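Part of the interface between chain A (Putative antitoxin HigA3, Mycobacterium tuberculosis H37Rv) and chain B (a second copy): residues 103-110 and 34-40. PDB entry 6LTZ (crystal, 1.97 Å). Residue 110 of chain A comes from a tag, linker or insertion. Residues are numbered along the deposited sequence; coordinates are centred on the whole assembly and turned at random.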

# COMPACT_ATOMS: atom_id res chain seq x y z
N ASN A 103 12.09 -12.81 -7.60
CA ASN A 103 12.09 -11.42 -8.01
C ASN A 103 11.21 -10.56 -7.13
O ASN A 103 10.25 -11.03 -6.52
N THR A 104 11.54 -9.28 -7.08
CA THR A 104 10.91 -8.35 -6.15
C THR A 104 10.71 -6.99 -6.81
O THR A 104 11.59 -6.52 -7.53
N VAL A 105 9.56 -6.38 -6.59
CA VAL A 105 9.31 -5.03 -7.09
C VAL A 105 8.94 -4.10 -5.94
O VAL A 105 7.94 -4.33 -5.26
N GLU A 106 9.73 -3.07 -5.71
CA GLU A 106 9.39 -2.11 -4.67
C GLU A 106 8.70 -0.90 -5.27
O GLU A 106 9.14 -0.33 -6.26
N LEU A 107 7.59 -0.51 -4.66
CA LEU A 107 6.82 0.63 -5.11
C LEU A 107 7.41 1.92 -4.56
O LEU A 107 7.82 1.98 -3.40
N THR A 108 7.47 2.94 -5.40
CA THR A 108 7.91 4.26 -4.98
C THR A 108 6.79 5.25 -5.30
O THR A 108 5.77 4.86 -5.85
N ALA A 109 6.99 6.51 -4.94
CA ALA A 109 6.00 7.56 -5.17
C ALA A 109 4.67 7.25 -4.49
O ALA A 109 3.60 7.49 -5.05
N LEU A 110 4.73 6.73 -3.27
CA LEU A 110 3.52 6.38 -2.54
C LEU A 110 2.84 7.60 -1.93
O LEU A 110 1.69 7.53 -1.50
N ASP B 34 17.76 -8.20 -5.79
CA ASP B 34 17.77 -6.77 -6.05
C ASP B 34 16.45 -6.33 -6.68
O ASP B 34 16.19 -6.59 -7.85
N ALA B 35 15.63 -5.66 -5.88
CA ALA B 35 14.32 -5.20 -6.31
C ALA B 35 14.41 -4.19 -7.45
O ALA B 35 15.28 -3.32 -7.46
N VAL B 36 13.50 -4.32 -8.42
CA VAL B 36 13.31 -3.27 -9.41
C VAL B 36 12.34 -2.26 -8.81
O VAL B 36 11.55 -2.61 -7.93
N LEU B 37 12.41 -1.01 -9.25
CA LEU B 37 11.54 0.02 -8.69
C LEU B 37 10.36 0.30 -9.61
O LEU B 37 10.52 0.40 -10.82
N ALA B 38 9.18 0.43 -9.01
CA ALA B 38 7.99 0.78 -9.77
C ALA B 38 7.38 2.08 -9.24
O ALA B 38 7.01 2.17 -8.07
N HIS B 39 7.28 3.07 -10.12
CA HIS B 39 6.65 4.34 -9.78
C HIS B 39 5.19 4.30 -10.22
O HIS B 39 4.38 5.14 -9.82
N ARG B 40 4.87 3.32 -11.06
CA ARG B 40 3.54 3.19 -11.64
C ARG B 40 3.08 1.75 -11.56
O ARG B 40 3.90 0.83 -11.59

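The two copies join edge to edge as a parallel sheet, and the backbone supplies nearly all the polar contact. Strand 103-107 of chain A lies beside strand 36-38 of chain B. Four N-H...O bonds hold the register, from Val36(B) N to Thr104(A) O at 3.0 Å through Thr108(A) N to Ala38(B) O at 2.8 Å. Side chains therefore sort by sheet face.

Val105(A), Leu107(A), Val36(B) and Ala38(B) share one face. Val105(A) is t, and its CG1 reaches both chain B neighbours: 3.6 Å from Ala38(B) CB and 3.8 Å from Val36(B) CG2. The chi1 of Val36(B) is off-well at -34°. Leu107(A), chi1 m and chi2 p, is buried but adds little here.

Glu106(A) and Leu37(B) occupy the other face. Glu106(A) is t at chi1, and its CB lies 4.0 Å from Leu37(B) CD2. Its OE1 is hydrogen-bonded elsewhere in the structure. Leu37(B) is mt, and the same CD2 lies 4.2 Å from Thr108(A) CG2.

Within its strand, Thr104(A), rotamer m, sets CG2 3.5 Å from the CB of Ala35(B), which lies just before strand 36-38. Beyond the chain A strand, Thr108(A) is p. Its OG1 gives a weak hydrogen bond to Ala38(B) O at 3.5 Å and approaches His39(B) CD2 at 3.0 Å, oblique to the ring.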

# COMPACT_ATOMS: atom_id res chain seq x y z
CB ASN A 103 11.64 -11.31 -9.47
CG ASN A 103 12.57 -12.04 -10.41
OD1 ASN A 103 12.29 -13.17 -10.81
ND2 ASN A 103 13.69 -11.42 -10.75
CB THR A 104 11.77 -8.20 -4.88
OG1 THR A 104 11.70 -9.41 -4.12
CG2 THR A 104 11.29 -7.06 -4.04
CB VAL A 105 8.18 -5.00 -8.14
CG1 VAL A 105 8.04 -3.61 -8.72
CG2 VAL A 105 8.44 -6.01 -9.24
CB GLU A 106 10.62 -1.67 -3.88
CG GLU A 106 10.33 -0.52 -2.93
CD GLU A 106 11.17 -0.56 -1.67
OE1 GLU A 106 12.15 -1.33 -1.63
OE2 GLU A 106 10.84 0.19 -0.72
CB LEU A 107 5.35 0.51 -4.68
CG LEU A 107 4.42 -0.45 -5.43
CD1 LEU A 107 4.90 -1.89 -5.37
CD2 LEU A 107 3.01 -0.35 -4.86
CB THR A 108 9.21 4.68 -5.68
OG1 THR A 108 8.97 4.88 -7.08
CG2 THR A 108 10.27 3.60 -5.51
CB ALA A 109 5.78 7.78 -6.68
CB LEU A 110 3.83 5.36 -1.44
CG LEU A 110 3.80 3.87 -1.78
CD1 LEU A 110 3.80 3.61 -3.28
CD2 LEU A 110 4.94 3.14 -1.09
CB ASP B 34 18.94 -6.40 -6.95
CG ASP B 34 19.46 -5.00 -6.69
OD1 ASP B 34 20.49 -4.86 -5.98
OD2 ASP B 34 18.84 -4.03 -7.18
CB ALA B 35 13.57 -4.59 -5.14
CB VAL B 36 12.78 -3.82 -10.76
CG1 VAL B 36 13.35 -5.20 -11.03
CG2 VAL B 36 11.26 -3.85 -10.77
CB LEU B 37 12.32 1.31 -8.44
CG LEU B 37 13.51 1.21 -7.48
CD1 LEU B 37 14.07 2.60 -7.21
CD2 LEU B 37 13.11 0.53 -6.18
CB ALA B 38 6.96 -0.35 -9.70
CB HIS B 39 7.38 5.51 -10.46
CG HIS B 39 8.86 5.32 -10.54
ND1 HIS B 39 9.46 4.55 -11.52
CD2 HIS B 39 9.87 5.79 -9.77
CE1 HIS B 39 10.77 4.56 -11.35
NE2 HIS B 39 11.04 5.30 -10.29
CB ARG B 40 3.53 3.66 -13.10
CG ARG B 40 4.19 5.02 -13.33
CD ARG B 40 3.85 5.55 -14.72
NE ARG B 40 2.42 5.51 -14.97
CZ ARG B 40 1.52 6.24 -14.31
NH1 ARG B 40 1.91 7.07 -13.36
NH2 ARG B 40 0.23 6.13 -14.61